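Local coordinates for GCN5-related N-acetyltransferase (Kribbella flavida, PDB 4MY0), which probably transfers acetyl groups from acetyl-CoA to amino groups of aminoglycosides, as expected for a GCN5-related N-acetyltransferase, at residues 78-83 and 291-296; 71-76 and 280-285. One frame throughout, in Å; residues are numbered along the deposited sequence.

Contact 1: residues 78-83 and 291-296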
# COMPACT_ATOMS: atom_id res chain seq x y z
N ARG C 78 0.25 28.85 -34.38
CA ARG C 78 1.14 28.67 -35.53
C ARG C 78 2.25 27.64 -35.23
O ARG C 78 2.63 27.46 -34.07
CB ARG C 78 1.74 30.01 -35.99
CG ARG C 78 0.69 31.00 -36.50
CD ARG C 78 1.21 31.80 -37.70
NE ARG C 78 2.20 32.80 -37.33
CZ ARG C 78 3.27 33.12 -38.06
NH1 ARG C 78 3.51 32.52 -39.22
NH2 ARG C 78 4.11 34.05 -37.63
N ARG C 79 2.76 26.98 -36.26
CA ARG C 79 3.79 25.95 -36.08
C ARG C 79 5.19 26.55 -36.11
O ARG C 79 5.53 27.27 -37.05
CB ARG C 79 3.70 24.88 -37.18
CG ARG C 79 2.38 24.11 -37.23
CD ARG C 79 2.37 23.23 -38.48
NE ARG C 79 1.09 22.59 -38.71
CZ ARG C 79 0.05 23.19 -39.29
NH1 ARG C 79 0.14 24.46 -39.68
NH2 ARG C 79 -1.09 22.52 -39.46
N VAL C 80 5.99 26.26 -35.10
CA VAL C 80 7.35 26.78 -35.03
C VAL C 80 8.32 25.61 -35.00
O VAL C 80 8.17 24.71 -34.17
CB VAL C 80 7.54 27.62 -33.74
CG1 VAL C 80 8.90 28.33 -33.75
CG2 VAL C 80 6.38 28.62 -33.56
N PRO C 81 9.31 25.60 -35.92
CA PRO C 81 10.30 24.51 -35.92
C PRO C 81 10.99 24.43 -34.56
O PRO C 81 11.27 25.48 -33.96
CB PRO C 81 11.29 24.91 -37.01
CG PRO C 81 10.48 25.85 -37.95
CD PRO C 81 9.57 26.60 -36.98
N MSE C 82 11.22 23.22 -34.05
CA MSE C 82 11.66 23.09 -32.68
C MSE C 82 12.62 21.93 -32.50
O MSE C 82 12.40 20.85 -33.04
CB MSE C 82 10.44 22.93 -31.75
CG MSE C 82 10.80 22.96 -30.28
SE MSE C 82 11.01 21.15 -29.56
CE MSE C 82 9.13 20.90 -29.14
N ALA C 83 13.69 22.14 -31.74
CA ALA C 83 14.65 21.08 -31.49
C ALA C 83 14.32 20.38 -30.17
O ALA C 83 14.60 20.91 -29.09
CB ALA C 83 16.06 21.64 -31.44
N ILE C 291 10.09 34.80 -32.73
CA ILE C 291 9.02 35.78 -32.63
C ILE C 291 8.26 35.86 -33.96
O ILE C 291 7.02 35.88 -33.98
CB ILE C 291 9.55 37.18 -32.25
CG1 ILE C 291 9.98 37.23 -30.78
CG2 ILE C 291 8.50 38.26 -32.60
CD1 ILE C 291 8.84 36.86 -29.79
N ALA C 292 9.00 35.88 -35.06
CA ALA C 292 8.40 35.98 -36.39
C ALA C 292 7.46 34.82 -36.68
O ALA C 292 6.49 34.98 -37.41
CB ALA C 292 9.49 36.06 -37.46
N ALA C 293 7.75 33.64 -36.13
CA ALA C 293 6.94 32.46 -36.42
C ALA C 293 5.79 32.24 -35.43
O ALA C 293 4.90 31.43 -35.69
CB ALA C 293 7.83 31.22 -36.50
N ARG C 294 5.81 32.96 -34.31
CA ARG C 294 4.81 32.79 -33.26
C ARG C 294 3.46 33.38 -33.66
O ARG C 294 3.41 34.38 -34.37
CB ARG C 294 5.27 33.45 -31.95
CG ARG C 294 4.49 32.98 -30.71
CD ARG C 294 4.89 33.75 -29.47
NE ARG C 294 4.52 33.08 -28.21
CZ ARG C 294 3.30 33.13 -27.67
NH1 ARG C 294 2.33 33.80 -28.28
NH2 ARG C 294 3.04 32.52 -26.51
N GLY C 295 2.37 32.77 -33.21
CA GLY C 295 1.07 33.43 -33.31
C GLY C 295 0.94 34.33 -32.09
O GLY C 295 1.47 34.01 -31.03
N PHE C 296 0.27 35.47 -32.24
CA PHE C 296 0.06 36.37 -31.10
C PHE C 296 -1.43 36.60 -30.89
O PHE C 296 -2.21 36.50 -31.84
CB PHE C 296 0.78 37.70 -31.30
CG PHE C 296 2.27 37.60 -31.13
CD1 PHE C 296 2.85 37.79 -29.89
CD2 PHE C 296 3.09 37.29 -32.21
CE1 PHE C 296 4.22 37.67 -29.72
CE2 PHE C 296 4.47 37.18 -32.05
CZ PHE C 296 5.03 37.37 -30.81
O HOH W 1 4.57 36.46 -35.56
O HOH W 2 5.07 29.82 -37.72

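Contact 2: residues 71-76 and 280-285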
# COMPACT_ATOMS: atom_id res chain seq x y z
N PHE C 71 11.16 18.42 -34.44
CA PHE C 71 9.74 18.68 -34.21
C PHE C 71 9.33 19.99 -34.83
O PHE C 71 10.17 20.76 -35.30
CB PHE C 71 9.47 18.82 -32.71
CG PHE C 71 9.51 17.54 -31.94
CD1 PHE C 71 8.93 16.38 -32.43
CD2 PHE C 71 10.11 17.51 -30.68
CE1 PHE C 71 8.95 15.20 -31.69
CE2 PHE C 71 10.13 16.33 -29.92
CZ PHE C 71 9.56 15.17 -30.44
N GLN C 72 8.02 20.25 -34.81
CA GLN C 72 7.52 21.62 -34.82
C GLN C 72 6.73 21.75 -33.53
O GLN C 72 6.36 20.74 -32.92
CB GLN C 72 6.63 21.89 -36.04
CG GLN C 72 7.29 21.55 -37.38
CD GLN C 72 6.71 22.33 -38.53
OE1 GLN C 72 6.86 23.55 -38.60
NE2 GLN C 72 6.04 21.64 -39.45
N GLN C 73 6.50 22.98 -33.08
CA GLN C 73 5.73 23.18 -31.85
C GLN C 73 4.74 24.31 -32.06
O GLN C 73 5.07 25.35 -32.63
CB GLN C 73 6.64 23.46 -30.65
CG GLN C 73 5.93 23.28 -29.30
CD GLN C 73 6.81 23.62 -28.12
OE1 GLN C 73 7.73 24.43 -28.24
NE2 GLN C 73 6.55 22.99 -26.98
N TRP C 74 3.51 24.08 -31.62
CA TRP C 74 2.47 25.09 -31.79
C TRP C 74 2.73 26.23 -30.82
O TRP C 74 3.02 26.00 -29.64
CB TRP C 74 1.10 24.48 -31.50
CG TRP C 74 0.59 23.60 -32.61
CD1 TRP C 74 0.69 22.23 -32.71
CD2 TRP C 74 -0.13 24.03 -33.78
NE1 TRP C 74 0.08 21.80 -33.86
CE2 TRP C 74 -0.43 22.87 -34.54
CE3 TRP C 74 -0.54 25.28 -34.26
CZ2 TRP C 74 -1.11 22.94 -35.76
CZ3 TRP C 74 -1.23 25.34 -35.46
CH2 TRP C 74 -1.51 24.17 -36.20
N TRP C 75 2.66 27.47 -31.31
CA TRP C 75 2.68 28.63 -30.43
C TRP C 75 1.69 29.67 -30.93
O TRP C 75 1.85 30.21 -32.04
CB TRP C 75 4.09 29.20 -30.30
CG TRP C 75 4.97 28.36 -29.40
CD1 TRP C 75 5.95 27.49 -29.80
CD2 TRP C 75 4.91 28.27 -27.97
NE1 TRP C 75 6.52 26.89 -28.70
CE2 TRP C 75 5.89 27.35 -27.56
CE3 TRP C 75 4.12 28.89 -26.99
CZ2 TRP C 75 6.12 27.03 -26.22
CZ3 TRP C 75 4.34 28.56 -25.65
CH2 TRP C 75 5.33 27.65 -25.28
N GLY C 76 0.67 29.93 -30.11
CA GLY C 76 -0.42 30.82 -30.49
C GLY C 76 -1.05 30.42 -31.81
O GLY C 76 -1.38 31.27 -32.63
N TRP C 280 7.74 20.81 -18.88
CA TRP C 280 8.84 20.76 -19.84
C TRP C 280 9.47 22.14 -19.98
O TRP C 280 8.83 23.16 -19.70
CB TRP C 280 8.36 20.23 -21.19
CG TRP C 280 7.06 20.81 -21.65
CD1 TRP C 280 5.82 20.27 -21.47
CD2 TRP C 280 6.86 22.02 -22.39
NE1 TRP C 280 4.86 21.08 -22.05
CE2 TRP C 280 5.48 22.16 -22.63
CE3 TRP C 280 7.73 23.00 -22.90
CZ2 TRP C 280 4.94 23.25 -23.33
CZ3 TRP C 280 7.19 24.09 -23.61
CH2 TRP C 280 5.81 24.20 -23.81
N MSE C 281 10.73 22.16 -20.40
CA MSE C 281 11.47 23.42 -20.51
C MSE C 281 11.59 23.88 -21.94
O MSE C 281 11.48 23.08 -22.86
CB MSE C 281 12.85 23.29 -19.90
CG MSE C 281 12.83 23.25 -18.39
SE MSE C 281 14.64 23.21 -17.69
CE MSE C 281 14.20 23.60 -15.83
N LEU C 282 11.85 25.18 -22.10
CA LEU C 282 11.94 25.83 -23.40
C LEU C 282 13.17 26.72 -23.43
O LEU C 282 13.54 27.30 -22.40
CB LEU C 282 10.71 26.71 -23.61
CG LEU C 282 10.64 27.49 -24.92
CD1 LEU C 282 10.51 26.51 -26.07
CD2 LEU C 282 9.47 28.47 -24.90
N ARG C 283 13.82 26.82 -24.58
CA ARG C 283 14.85 27.84 -24.78
C ARG C 283 14.72 28.48 -26.17
O ARG C 283 14.45 27.78 -27.14
CB ARG C 283 16.25 27.24 -24.64
CG ARG C 283 17.35 28.30 -24.53
CD ARG C 283 18.72 27.78 -24.99
NE ARG C 283 19.81 28.52 -24.34
CZ ARG C 283 20.17 29.77 -24.65
NH1 ARG C 283 19.54 30.43 -25.62
NH2 ARG C 283 21.17 30.36 -24.00
N LEU C 284 14.89 29.80 -26.26
CA LEU C 284 14.98 30.44 -27.58
C LEU C 284 16.42 30.38 -28.11
O LEU C 284 17.37 30.74 -27.40
CB LEU C 284 14.50 31.89 -27.55
CG LEU C 284 13.09 32.29 -27.09
CD1 LEU C 284 12.55 33.42 -27.94
CD2 LEU C 284 12.09 31.13 -27.03
N LEU C 285 16.59 29.91 -29.34
CA LEU C 285 17.91 29.87 -29.98
C LEU C 285 18.13 31.02 -30.97
O LEU C 285 19.27 31.44 -31.20
CB LEU C 285 18.12 28.54 -30.71
CG LEU C 285 17.84 27.26 -29.94
CD1 LEU C 285 18.09 26.06 -30.82
CD2 LEU C 285 18.71 27.22 -28.70

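Contact 1: residues 78-83 and 291-296
R78 and V80 of strand 78-90 meet the end of helix 287-293 in a partly buried contact, half polar and half apolar, that joins the N-terminal acetyltransferase region to the sterol carrier protein-like region. R78 lays its guanidinium against the carbonyls around the helix end, while V80 packs on A293 beside it. The bends of the R78 chain at chi2 (-142°) and chi3 (-73°) fold the guanidinium over the helix end. At its edge, NH2 lies 2.6 Å from A292 O, but the N-H points at the oxygen at only 122°, a weak bond; a second weak one, longer and straighter, runs from NH2 to R294 O. Near the plane at the same edge, water 1 accepts from R78 NH2 at 3.2 Å. A293 O instead stands above one face, 3.2 Å from the plane, where no N-H points at it. Arginine suits this cluster of carbonyls, whose negative potential at a helix C-terminus would probably favour its charge. Water 2, over that same face, donates to A293 O (2.6 Å) and to R79 O, tying the strand backbone to the helix.

The apolar half is small: V80 CG1 meets A293 CB at 4.1 Å, and CG2 lies by A293 O. A valine and an alanine allow the two backbones to come close. The aliphatic part of R78 runs over G295, where a beta carbon would stand 3.5 Å from R78 CG, so glycine fits well.

R294 turns its side chain off to Y352 of helix 345-352, whose carbonyl it bonds and whose ring it meets in a cation-pi contact. V80 also touches P117, in the loop before strand 118-121, and I118 of that strand, while R79 packs on Q72 and W74 of the adjoining strand 61-75.

Contact 2: residues 71-76 and 280-285
The indole of W280 has Q73 NE2 over one face, at the CZ3-CH2 rim, and W75 at its edge: Q73 NE2 lies 3.5 Å from W280 CH2, and W75 CZ2 sits in the ring plane, 3.7 Å from the same carbon. Amide and indole planes are 49° apart, so the amide is inclined to the ring and not stacked flat on it. The W75 ring receives W280 CH2 and L282 CD2 obliquely, the latter 3.9 Å from its CZ2. W75 meets both W280 and L282 tip to tip. The strand segments cross at 94° with axes 12.2 Å apart, a gap that these long or bulky side chains bridge. W280 CG lies between the backbone N and carbonyl carbon (chi1 44°), which aims its ring across.

Q73 is the polar member of this buried group, and both ends of its amide are used. W75 NE1 donates to Q73 OE1 at 2.8 Å, coming from well above the carbonyl plane, and Q73 NE2 bonds to G186 O. Tryptophan suits position 75 by combining a wide apolar ring with an N-H that holds the amide's rotation. A leucine in place of Q73 would probably leave W75 NE1 and G186 O without these mates and the W75 ring freer to turn.

Aromatic neighbours extend the cluster: Y352 of helix 345-352 meets W75 edge-to-face and also touches L282, while Y122, just after strand 118-121, meets W280 edge-to-face. M388 of the C-terminal tail packs on both Q73 and W280.

In the fold
Contacts 1 and 2 have centres about 8 Å apart and share the antiparallel pair of strands 61-75 and 78-90. V80 O accepts a probable hydrogen bond from Q73 N (2.6 Å), and the methyl CE of selenomethionine M82 packs on Q73 CD at 3.7 Å. Strand 274-284 is followed in the chain by helix 287-293, and G295 N probably bonds to W75 O (2.9 Å), so W75 takes part in joining both. Together they tie the N-terminal acetyltransferase region to both later regions. Contact 1 is remote from the annotated sites; in contact 2, the W280 side chain lies about 11 Å from the bound coenzyme A derivative, so near the acetyl-CoA site but not in contact with it.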